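Beta-gamma-crystallin (Geodia cydonium, PDB 4IAU) is of unknown function but belongs to the beta/gamma-crystallin family of Greek key proteins and binds calcium. Local coordinates at residues W39-Q44 / I58-S63; S20-I25 / R74-V79; Q122-E127 / S135-P140. All coordinates share one frame; numbering follows the deposited sequence. Where two conformers were deposited one is given.

Overall arrangement
Contacts 1 and 2 hold the same three-stranded sheet, because strands 38-42 and 75-78 are neighbours in it. They touch directly: Q44 O meets S75 OG at 2.7 Å. Contact 3 lies across the chain's centre, about 25 Å from contact 1 between centres, in a separate three-stranded sheet. All three are partly buried, but contact 1 is the most inward, with no exposed residue touching. Contacts 2 and 3 include exposed ones. Contact 1 pairs two strands by backbone bonds, with apolar side chains on the face toward the neighbouring sheet. Contact 2 joins a loop to a sheet edge, with arginines and waters at its ends. Contact 3 carries polar and charged groups on one face.

Contact 1: residues W39-Q44 / I58-S63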
loop_
_atom_site.group_PDB
_atom_site.type_symbol
_atom_site.label_atom_id
_atom_site.label_comp_id
_atom_site.label_asym_id
_atom_site.label_seq_id
_atom_site.Cartn_x
_atom_site.Cartn_y
_atom_site.Cartn_z
ATOM N N TRP A 39 -5.642 -5.509 -0.884
ATOM C CA TRP A 39 -6.057 -4.467 0.001
ATOM C C TRP A 39 -5.162 -4.400 1.239
ATOM O O TRP A 39 -4.659 -5.411 1.695
ATOM C CB TRP A 39 -7.514 -4.678 0.461
ATOM C CG TRP A 39 -8.519 -4.508 -0.631
ATOM C CD1 TRP A 39 -8.743 -5.348 -1.686
ATOM C CD2 TRP A 39 -9.416 -3.416 -0.795
ATOM N NE1 TRP A 39 -9.748 -4.847 -2.490
ATOM C CE2 TRP A 39 -10.182 -3.666 -1.958
ATOM C CE3 TRP A 39 -9.698 -2.252 -0.037
ATOM C CZ2 TRP A 39 -11.186 -2.778 -2.397
ATOM C CZ3 TRP A 39 -10.684 -1.369 -0.469
ATOM C CH2 TRP A 39 -11.410 -1.651 -1.650
ATOM N N ILE A 40 -5.052 -3.212 1.812
ATOM C CA ILE A 40 -4.323 -3.018 3.053
ATOM C C ILE A 40 -5.290 -2.404 4.043
ATOM O O ILE A 40 -6.046 -1.473 3.724
ATOM C CB ILE A 40 -3.066 -2.121 2.902
ATOM C CG1 ILE A 40 -2.280 -2.487 1.663
ATOM C CG2 ILE A 40 -2.210 -2.231 4.162
ATOM C CD1 ILE A 40 -1.140 -1.609 1.309
ATOM N N PHE A 41 -5.272 -2.940 5.259
ATOM C CA PHE A 41 -6.112 -2.552 6.380
ATOM C C PHE A 41 -5.240 -1.980 7.477
ATOM O O PHE A 41 -4.139 -2.494 7.719
ATOM C CB PHE A 41 -6.942 -3.726 6.903
ATOM C CG PHE A 41 -7.771 -4.366 5.789
ATOM C CD1 PHE A 41 -7.148 -5.297 4.948
ATOM C CD2 PHE A 41 -9.101 -4.004 5.593
ATOM C CE1 PHE A 41 -7.896 -5.777 3.880
ATOM C CE2 PHE A 41 -9.803 -4.477 4.506
ATOM C CZ PHE A 41 -9.171 -5.347 3.655
ATOM N N TYR A 42 -5.749 -0.942 8.171
ATOM C CA TYR A 42 -4.959 -0.219 9.133
ATOM C C TYR A 42 -5.752 -0.017 10.419
ATOM O O TYR A 42 -6.951 0.248 10.390
ATOM C CB TYR A 42 -4.580 1.162 8.586
ATOM C CG TYR A 42 -3.875 1.116 7.250
ATOM C CD1 TYR A 42 -4.589 1.066 6.069
ATOM C CD2 TYR A 42 -2.488 1.108 7.159
ATOM C CE1 TYR A 42 -3.964 1.001 4.844
ATOM C CE2 TYR A 42 -1.825 1.077 5.933
ATOM C CZ TYR A 42 -2.577 1.042 4.757
ATOM O OH TYR A 42 -2.008 1.036 3.519
ATOM N N GLN A 43 -5.020 -0.043 11.537
ATOM C CA GLN A 43 -5.642 0.141 12.845
ATOM C C GLN A 43 -6.122 1.558 13.087
ATOM O O GLN A 43 -7.082 1.766 13.854
ATOM C CB GLN A 43 -4.605 -0.299 13.906
ATOM C CG GLN A 43 -5.094 -0.194 15.317
ATOM C CD GLN A 43 -4.121 -0.793 16.284
ATOM O OE1 GLN A 43 -2.889 -0.697 16.092
ATOM N NE2 GLN A 43 -4.632 -1.409 17.320
ATOM N N GLN A 44 -5.454 2.558 12.501
ATOM C CA GLN A 44 -5.819 3.945 12.633
ATOM C C GLN A 44 -6.429 4.466 11.349
ATOM O O GLN A 44 -6.158 3.972 10.249
ATOM C CB GLN A 44 -4.599 4.824 12.968
ATOM C CG GLN A 44 -3.805 4.377 14.166
ATOM C CD GLN A 44 -2.553 5.203 14.354
ATOM O OE1 GLN A 44 -1.817 5.466 13.401
ATOM N NE2 GLN A 44 -2.315 5.615 15.597
ATOM N N ILE A 58 -2.420 -4.908 7.948
ATOM C CA ILE A 58 -2.366 -6.201 7.293
ATOM C C ILE A 58 -2.670 -6.005 5.808
ATOM O O ILE A 58 -3.592 -5.266 5.470
ATOM C CB ILE A 58 -3.280 -7.245 7.949
ATOM C CG1 ILE A 58 -3.076 -8.618 7.300
ATOM C CG2 ILE A 58 -4.743 -6.824 7.922
ATOM C CD1 ILE A 58 -3.682 -9.743 8.106
ATOM N N LYS A 59 -1.914 -6.670 4.949
ATOM C CA LYS A 59 -2.140 -6.705 3.534
ATOM C C LYS A 59 -2.789 -8.049 3.182
ATOM O O LYS A 59 -2.250 -9.087 3.567
ATOM C CB LYS A 59 -0.818 -6.511 2.762
ATOM C CG LYS A 59 -0.990 -6.548 1.250
ATOM C CD LYS A 59 0.199 -6.333 0.337
ATOM C CE LYS A 59 0.890 -7.610 -0.033
ATOM N NZ LYS A 59 0.112 -8.681 -0.680
ATOM N N LEU A 60 -3.890 -8.019 2.460
ATOM C CA LEU A 60 -4.614 -9.193 2.091
ATOM C C LEU A 60 -4.861 -9.284 0.592
ATOM O O LEU A 60 -5.199 -8.336 -0.089
ATOM C CB LEU A 60 -5.992 -9.238 2.823
ATOM C CG LEU A 60 -5.883 -9.343 4.348
ATOM C CD1 LEU A 60 -7.281 -9.227 4.963
ATOM C CD2 LEU A 60 -5.225 -10.651 4.742
ATOM N N ASP A 61 -4.662 -10.527 0.117
ATOM C CA ASP A 61 -4.869 -10.894 -1.277
ATOM C C ASP A 61 -6.220 -11.566 -1.453
ATOM O O ASP A 61 -6.934 -11.889 -0.504
ATOM C CB ASP A 61 -3.734 -11.794 -1.705
ATOM C CG ASP A 61 -2.359 -11.160 -1.683
ATOM O OD1 ASP A 61 -2.154 -9.936 -1.542
ATOM O OD2 ASP A 61 -1.411 -11.950 -1.798
ATOM N N GLU A 62 -6.570 -11.769 -2.715
ATOM C CA GLU A 62 -7.810 -12.462 -3.077
ATOM C C GLU A 62 -7.947 -13.753 -2.311
ATOM O O GLU A 62 -6.974 -14.532 -2.172
ATOM C CB GLU A 62 -7.783 -12.734 -4.572
ATOM C CG GLU A 62 -8.082 -11.479 -5.392
ATOM C CD GLU A 62 -7.699 -11.513 -6.852
ATOM O OE1 GLU A 62 -7.161 -12.540 -7.337
ATOM O OE2 GLU A 62 -8.015 -10.520 -7.593
ATOM N N SER A 63 -9.156 -14.046 -1.891
ATOM C CA SER A 63 -9.496 -15.218 -1.116
ATOM C C SER A 63 -10.862 -15.732 -1.475
ATOM O O SER A 63 -11.734 -14.965 -1.884
ATOM C CB SER A 63 -9.520 -14.789 0.370
ATOM O OG SER A 63 -9.854 -15.776 1.305
#
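W39 with L60 and F41 with I58 are the hydrogen-bonded pairs of an antiparallel strand contact, and I40 with K59 is the non-hydrogen-bonded pair between them. The contact joins strands 38-42 and 57-61 in a three-stranded sheet of a beta/gamma-crystallin Greek key domain. The axes of 39-42 and 58-61 come within 4.7 Å and make an angle of 151°.

Four backbone bonds hold the pairing. L60 N gives to W39 O at 2.8 Å, and W39 N gives to L60 O. F41 N gives to I58 O at 2.9 Å. The return bond, from I58 N to F41 O, is the most bent of the four, at 153°.

F41, I58 and L60 share one face of the sheet. F41 is modelled in two conformers. In the one described, CG stands anti to the carbonyl carbon (chi1 -55°), and I58 O lies at the ring edge, near its plane. L60 CD1 approaches the same ring obliquely, 3.7 Å from F41 CE1, and the two side chains cross at about a right angle. I58 uses its CG2 branch, 3.9 Å from F41 CB. W39 starts on this face too, but its indole runs off to strand 75-78.

The other face carries I40 and K59. I40 CG2 lies 3.6 Å from I58 O. K59, in the conformer described, bends at its far end, and NZ forms a salt bridge with D61 OD1 at 2.7 Å.

F41 packs on strands 31-36 and 5-9, and L60 on strand 31-36, both strands of the neighbouring four-stranded sheet. The chemistry is therefore divided: backbone bonds fix the register, apolar groups join the two sheets, and the lysine charge is met by D61, two residues along the chain.

Contact 2: residues S20-I25 / R74-V79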
loop_
_atom_site.group_PDB
_atom_site.type_symbol
_atom_site.label_atom_id
_atom_site.label_comp_id
_atom_site.label_asym_id
_atom_site.label_seq_id
_atom_site.Cartn_x
_atom_site.Cartn_y
_atom_site.Cartn_z
ATOM N N SER A 20 -13.355 1.044 -3.251
ATOM C CA SER A 20 -12.491 2.199 -3.250
ATOM C C SER A 20 -11.943 2.444 -1.867
ATOM O O SER A 20 -12.432 1.885 -0.880
ATOM C CB SER A 20 -13.239 3.423 -3.775
ATOM O OG SER A 20 -14.231 3.772 -2.843
ATOM N N GLU A 21 -10.967 3.323 -1.762
ATOM C CA GLU A 21 -10.303 3.605 -0.500
ATOM C C GLU A 21 -11.254 4.220 0.516
ATOM O O GLU A 21 -12.101 5.038 0.177
ATOM C CB GLU A 21 -9.078 4.505 -0.702
ATOM C CG GLU A 21 -9.371 5.961 -1.024
ATOM C CD GLU A 21 -8.119 6.788 -1.126
ATOM O OE1 GLU A 21 -7.510 7.020 -0.046
ATOM O OE2 GLU A 21 -7.677 7.128 -2.224
ATOM N N GLN A 22 -11.054 3.855 1.787
ATOM C CA GLN A 22 -11.810 4.351 2.901
ATOM C C GLN A 22 -10.877 4.904 3.961
ATOM O O GLN A 22 -10.240 4.131 4.701
ATOM C CB GLN A 22 -12.702 3.223 3.482
ATOM C CG GLN A 22 -13.601 2.604 2.429
ATOM C CD GLN A 22 -14.602 3.521 1.790
ATOM O OE1 GLN A 22 -15.251 4.348 2.429
ATOM N NE2 GLN A 22 -14.776 3.384 0.475
ATOM N N THR A 23 -10.753 6.228 4.036
ATOM C CA THR A 23 -9.878 6.880 4.970
ATOM C C THR A 23 -10.379 6.825 6.391
ATOM O O THR A 23 -9.605 6.969 7.352
ATOM C CB THR A 23 -9.714 8.413 4.611
ATOM O OG1 THR A 23 -11.063 8.962 4.496
ATOM C CG2 THR A 23 -9.069 8.618 3.299
ATOM N N ASN A 24 -11.694 6.687 6.537
ATOM C CA ASN A 24 -12.380 6.527 7.826
ATOM C C ASN A 24 -13.505 5.513 7.575
ATOM O O ASN A 24 -13.947 5.369 6.434
ATOM C CB ASN A 24 -12.988 7.810 8.334
ATOM C CG ASN A 24 -12.054 8.929 8.558
ATOM O OD1 ASN A 24 -11.358 9.004 9.582
ATOM N ND2 ASN A 24 -12.034 9.837 7.601
ATOM N N ILE A 25 -13.947 4.859 8.627
ATOM C CA ILE A 25 -15.050 3.903 8.505
ATOM C C ILE A 25 -15.783 3.961 9.835
ATOM O O ILE A 25 -15.189 3.748 10.880
ATOM C CB ILE A 25 -14.527 2.511 8.056
ATOM C CG1 ILE A 25 -15.699 1.568 7.838
ATOM C CG2 ILE A 25 -13.519 1.898 8.978
ATOM C CD1 ILE A 25 -16.519 1.934 6.635
ATOM N N ARG A 74 -9.688 0.903 11.045
ATOM C CA ARG A 74 -10.173 2.284 10.992
ATOM C C ARG A 74 -9.935 2.921 9.636
ATOM O O ARG A 74 -10.428 4.041 9.409
ATOM C CB ARG A 74 -9.598 3.129 12.132
ATOM C CG ARG A 74 -10.155 2.782 13.507
ATOM C CD ARG A 74 -11.443 3.531 13.833
ATOM N NE ARG A 74 -12.617 3.088 13.124
ATOM C CZ ARG A 74 -13.435 2.143 13.543
ATOM N NH1 ARG A 74 -13.165 1.424 14.592
ATOM N NH2 ARG A 74 -14.553 1.887 12.857
ATOM N N SER A 75 -9.245 2.262 8.722
ATOM C CA SER A 75 -9.112 2.691 7.352
ATOM C C SER A 75 -8.611 1.501 6.549
ATOM O O SER A 75 -8.047 0.554 7.098
ATOM C CB SER A 75 -8.184 3.905 7.186
ATOM O OG SER A 75 -6.871 3.659 7.646
ATOM N N PHE A 76 -8.791 1.564 5.217
ATOM C CA PHE A 76 -8.338 0.481 4.351
ATOM C C PHE A 76 -8.404 0.986 2.933
ATOM O O PHE A 76 -9.175 1.894 2.594
ATOM C CB PHE A 76 -9.150 -0.809 4.568
ATOM C CG PHE A 76 -10.653 -0.677 4.430
ATOM C CD1 PHE A 76 -11.410 -0.324 5.527
ATOM C CD2 PHE A 76 -11.304 -0.904 3.231
ATOM C CE1 PHE A 76 -12.800 -0.229 5.409
ATOM C CE2 PHE A 76 -12.664 -0.801 3.139
ATOM C CZ PHE A 76 -13.431 -0.461 4.224
ATOM N N ARG A 77 -7.583 0.369 2.058
ATOM C CA ARG A 77 -7.522 0.848 0.683
ATOM C C ARG A 77 -6.980 -0.229 -0.230
ATOM O O ARG A 77 -6.193 -1.086 0.192
ATOM C CB ARG A 77 -6.661 2.129 0.560
ATOM C CG ARG A 77 -5.234 1.939 1.097
ATOM C CD ARG A 77 -4.450 3.238 0.933
ATOM N NE ARG A 77 -3.210 3.182 1.680
ATOM C CZ ARG A 77 -2.426 4.245 1.890
ATOM N NH1 ARG A 77 -2.738 5.419 1.331
ATOM N NH2 ARG A 77 -1.352 4.153 2.638
ATOM N N PRO A 78 -7.336 -0.180 -1.509
ATOM C CA PRO A 78 -6.778 -1.098 -2.483
ATOM C C PRO A 78 -5.381 -0.645 -2.892
ATOM O O PRO A 78 -4.995 0.509 -2.790
ATOM C CB PRO A 78 -7.773 -1.003 -3.652
ATOM C CG PRO A 78 -8.258 0.446 -3.590
ATOM C CD PRO A 78 -8.334 0.749 -2.133
ATOM N N VAL A 79 -4.625 -1.612 -3.426
ATOM C CA VAL A 79 -3.349 -1.340 -4.025
ATOM C C VAL A 79 -3.609 -1.214 -5.526
ATOM O O VAL A 79 -3.750 -2.199 -6.253
ATOM C CB VAL A 79 -2.314 -2.421 -3.714
ATOM C CG1 VAL A 79 -0.959 -2.071 -4.329
ATOM C CG2 VAL A 79 -2.174 -2.629 -2.187
HETATM O O HOH W 1 -4.794 6.579 -0.366
HETATM O O HOH W 2 -12.345 5.111 11.008
#
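Q22 lies over one face of the F76 ring. Its CB is 3.9 Å from the ring centroid, 15° off the normal, and offset toward the rim. F76 CG is set between its backbone N and carbonyl carbon (chi1 55°). Q22 CG sits 3.6 Å from F76 CZ, and the two side chains run side by side. I25 CB meets F76 CE1 obliquely. The R74 guanidinium works by its edge. NH2 gives to I25 O at 2.8 Å, with the oxygen near the guanidinium plane. Water 2 also lies at this edge; it accepts from R74 NE and I25 N and donates to R74 O. R74 NH1 forms a salt bridge with D28. An alanine here would probably leave I25 O without its guanidinium donor, and cost D28 this salt bridge and water 2 one of its partners. Water 1 lies at the edge of the R77 guanidinium, linking NH1 to E21 OE1; Y47 OH also binds E21 OE1, and R77 NH2 bonds to G96 O.

Q22 and F76 form a single antiparallel bridge. Q22 N gives to F76 O at 2.8 Å, and F76 N gives to Q22 O at 3.0 Å. R74 and S75 both face Y42, a classic beta bulge. Strand 75-78 bonds to I40 and Y42 of strand 38-42 along one edge and to Q22 along the other. T23 touches helix 45-48, and S75 OG bonds to Q44 O and to Y47 N.

Contact 3: residues Q122-E127 / S135-P140; sequences QWRLYE and STRRGP
R124 and S135 meet through their torsions. R124 CG stands anti to the carbonyl carbon (chi1 -68°), and a bend at chi3 (84°) turns NE to the serine. S135 OG sits between its own backbone N and carbonyl carbon (chi1 60°). R124 then grips that one oxygen side-on with two nitrogens. NE is 2.7 Å from S135 OG and makes a nearly straight bond. NH2 is 3.1 Å from S135 OG and its bond is more bent. The oxygen lies in the guanidinium plane. NH2 also makes a weak bond to S135 O. S135 CB lies over one face of the Y126 ring, 3.6 Å from its centroid.

These residues belong to the beta hairpin of strands 123-126 and 135-138, part of a three-stranded sheet in a beta/gamma-crystallin Greek key domain. Strand 135-138 is an outer strand of this sheet within this chain. W123 with R138 and L125 with T136 are the hairpin's hydrogen-bonded pairs here. L125 N gives to T136 O at 2.8 Å, and W123 N gives to R138 O at 2.8 Å.

R124 NH1 comes within 3.1 Å of R137 NH1, two donors of like charge. It sits over one face of the R137 guanidinium, whose plane is nearly perpendicular to that of R124. E162 forms a salt bridge with R137 NH2 and a long, weak ion pair with R124 NH1, so its carboxylate is likely to ease the repulsion. Q122 OE1 lies near the R137 guanidinium plane, at its edge, and 3.4 Å from R137 CD. The Q122 amide also lies against G139, with OE1 3.6 Å from G139 CA.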
loop_
_atom_site.group_PDB
_atom_site.type_symbol
_atom_site.label_atom_id
_atom_site.label_comp_id
_atom_site.label_asym_id
_atom_site.label_seq_id
_atom_site.Cartn_x
_atom_site.Cartn_y
_atom_site.Cartn_z
ATOM N N GLN A 122 10.343 -4.301 -13.661
ATOM C CA GLN A 122 11.653 -4.119 -13.103
ATOM C C GLN A 122 11.942 -2.615 -13.096
ATOM O O GLN A 122 11.679 -1.948 -14.077
ATOM C CB GLN A 122 12.737 -4.829 -13.901
ATOM C CG GLN A 122 12.516 -6.338 -13.930
ATOM C CD GLN A 122 12.838 -6.990 -12.603
ATOM O OE1 GLN A 122 13.727 -6.603 -11.845
ATOM N NE2 GLN A 122 12.013 -7.972 -12.271
ATOM N N TRP A 123 12.512 -2.131 -11.980
ATOM C CA TRP A 123 12.648 -0.689 -11.782
ATOM C C TRP A 123 14.043 -0.369 -11.270
ATOM O O TRP A 123 14.649 -1.161 -10.551
ATOM C CB TRP A 123 11.615 -0.230 -10.745
ATOM C CG TRP A 123 10.186 -0.519 -11.077
ATOM C CD1 TRP A 123 9.542 -1.737 -10.987
ATOM C CD2 TRP A 123 9.228 0.415 -11.573
ATOM N NE1 TRP A 123 8.246 -1.603 -11.393
ATOM C CE2 TRP A 123 8.013 -0.288 -11.737
ATOM C CE3 TRP A 123 9.278 1.772 -11.866
ATOM C CZ2 TRP A 123 6.852 0.321 -12.183
ATOM C CZ3 TRP A 123 8.110 2.386 -12.292
ATOM C CH2 TRP A 123 6.907 1.665 -12.441
ATOM N N ARG A 124 14.485 0.835 -11.581
ATOM C CA ARG A 124 15.710 1.391 -11.003
ATOM C C ARG A 124 15.311 2.573 -10.131
ATOM O O ARG A 124 14.543 3.439 -10.516
ATOM C CB ARG A 124 16.686 1.871 -12.102
ATOM C CG ARG A 124 17.245 0.746 -12.909
ATOM C CD ARG A 124 18.519 1.139 -13.620
ATOM N NE ARG A 124 19.541 0.921 -12.555
ATOM C CZ ARG A 124 20.141 -0.216 -12.216
ATOM N NH1 ARG A 124 19.910 -1.382 -12.839
ATOM N NH2 ARG A 124 21.013 -0.173 -11.210
ATOM N N LEU A 125 15.842 2.560 -8.908
ATOM C CA LEU A 125 15.479 3.489 -7.854
ATOM C C LEU A 125 16.659 4.431 -7.586
ATOM O O LEU A 125 17.777 3.956 -7.328
ATOM C CB LEU A 125 15.156 2.740 -6.567
ATOM C CG LEU A 125 13.759 2.068 -6.569
ATOM C CD1 LEU A 125 13.615 0.949 -7.566
ATOM C CD2 LEU A 125 13.471 1.576 -5.163
ATOM N N TYR A 126 16.367 5.724 -7.553
ATOM C CA TYR A 126 17.356 6.796 -7.454
ATOM C C TYR A 126 17.058 7.720 -6.305
ATOM O O TYR A 126 15.891 7.993 -5.970
ATOM C CB TYR A 126 17.345 7.628 -8.743
ATOM C CG TYR A 126 17.650 6.912 -9.995
ATOM C CD1 TYR A 126 16.640 6.224 -10.664
ATOM C CD2 TYR A 126 18.923 6.947 -10.592
ATOM C CE1 TYR A 126 16.925 5.565 -11.860
ATOM C CE2 TYR A 126 19.203 6.296 -11.777
ATOM C CZ TYR A 126 18.192 5.599 -12.407
ATOM O OH TYR A 126 18.382 4.944 -13.586
ATOM N N GLU A 127 18.105 8.273 -5.686
ATOM C CA GLU A 127 18.022 9.218 -4.581
ATOM C C GLU A 127 18.227 10.667 -5.101
ATOM O O GLU A 127 18.437 11.568 -4.321
ATOM C CB GLU A 127 18.986 8.872 -3.508
ATOM C CG GLU A 127 18.647 7.575 -2.788
ATOM C CD GLU A 127 19.539 7.350 -1.560
ATOM O OE1 GLU A 127 20.358 8.210 -1.201
ATOM O OE2 GLU A 127 19.435 6.259 -0.992
ATOM N N SER A 135 21.838 3.951 -8.687
ATOM C CA SER A 135 20.535 3.337 -8.555
ATOM C C SER A 135 20.626 1.896 -8.135
ATOM O O SER A 135 21.617 1.222 -8.342
ATOM C CB SER A 135 19.706 3.467 -9.818
ATOM O OG SER A 135 20.373 2.854 -10.872
ATOM N N THR A 136 19.531 1.395 -7.575
ATOM C CA THR A 136 19.332 0.021 -7.250
ATOM C C THR A 136 18.178 -0.537 -8.083
ATOM O O THR A 136 17.245 0.164 -8.387
ATOM C CB THR A 136 19.054 -0.293 -5.768
ATOM O OG1 THR A 136 17.955 0.532 -5.326
ATOM C CG2 THR A 136 20.191 -0.025 -4.849
ATOM N N ARG A 137 18.236 -1.820 -8.428
ATOM C CA ARG A 137 17.197 -2.482 -9.169
ATOM C C ARG A 137 16.272 -3.236 -8.234
ATOM O O ARG A 137 16.725 -3.966 -7.361
ATOM C CB ARG A 137 17.734 -3.462 -10.222
ATOM C CG ARG A 137 16.591 -4.100 -11.004
ATOM C CD ARG A 137 16.899 -5.248 -11.897
ATOM N NE ARG A 137 17.431 -4.805 -13.142
ATOM C CZ ARG A 137 18.675 -4.421 -13.423
ATOM N NH1 ARG A 137 19.535 -4.429 -12.411
ATOM N NH2 ARG A 137 19.049 -4.043 -14.650
ATOM N N ARG A 138 14.981 -3.071 -8.449
ATOM C CA ARG A 138 13.971 -3.854 -7.728
ATOM C C ARG A 138 12.870 -4.274 -8.680
ATOM O O ARG A 138 12.391 -3.491 -9.509
ATOM C CB ARG A 138 13.389 -3.098 -6.540
ATOM C CG ARG A 138 14.333 -2.842 -5.387
ATOM C CD ARG A 138 14.723 -4.126 -4.659
ATOM N NE ARG A 138 15.560 -3.895 -3.496
ATOM C CZ ARG A 138 16.881 -3.727 -3.501
ATOM N NH1 ARG A 138 17.531 -3.746 -4.630
ATOM N NH2 ARG A 138 17.483 -3.555 -2.330
ATOM N N GLY A 139 12.443 -5.526 -8.511
ATOM C CA GLY A 139 11.288 -6.075 -9.203
ATOM C C GLY A 139 10.167 -6.338 -8.228
ATOM O O GLY A 139 10.130 -5.830 -7.095
ATOM N N PRO A 140 9.193 -7.121 -8.651
ATOM C CA PRO A 140 8.022 -7.388 -7.820
ATOM C C PRO A 140 8.393 -7.858 -6.434
ATOM O O PRO A 140 9.281 -8.697 -6.245
ATOM C CB PRO A 140 7.272 -8.444 -8.625
ATOM C CG PRO A 140 7.601 -8.135 -10.051
ATOM C CD PRO A 140 9.065 -7.707 -10.003
HETATM O O HOH W 3 19.473 3.491 -5.019
#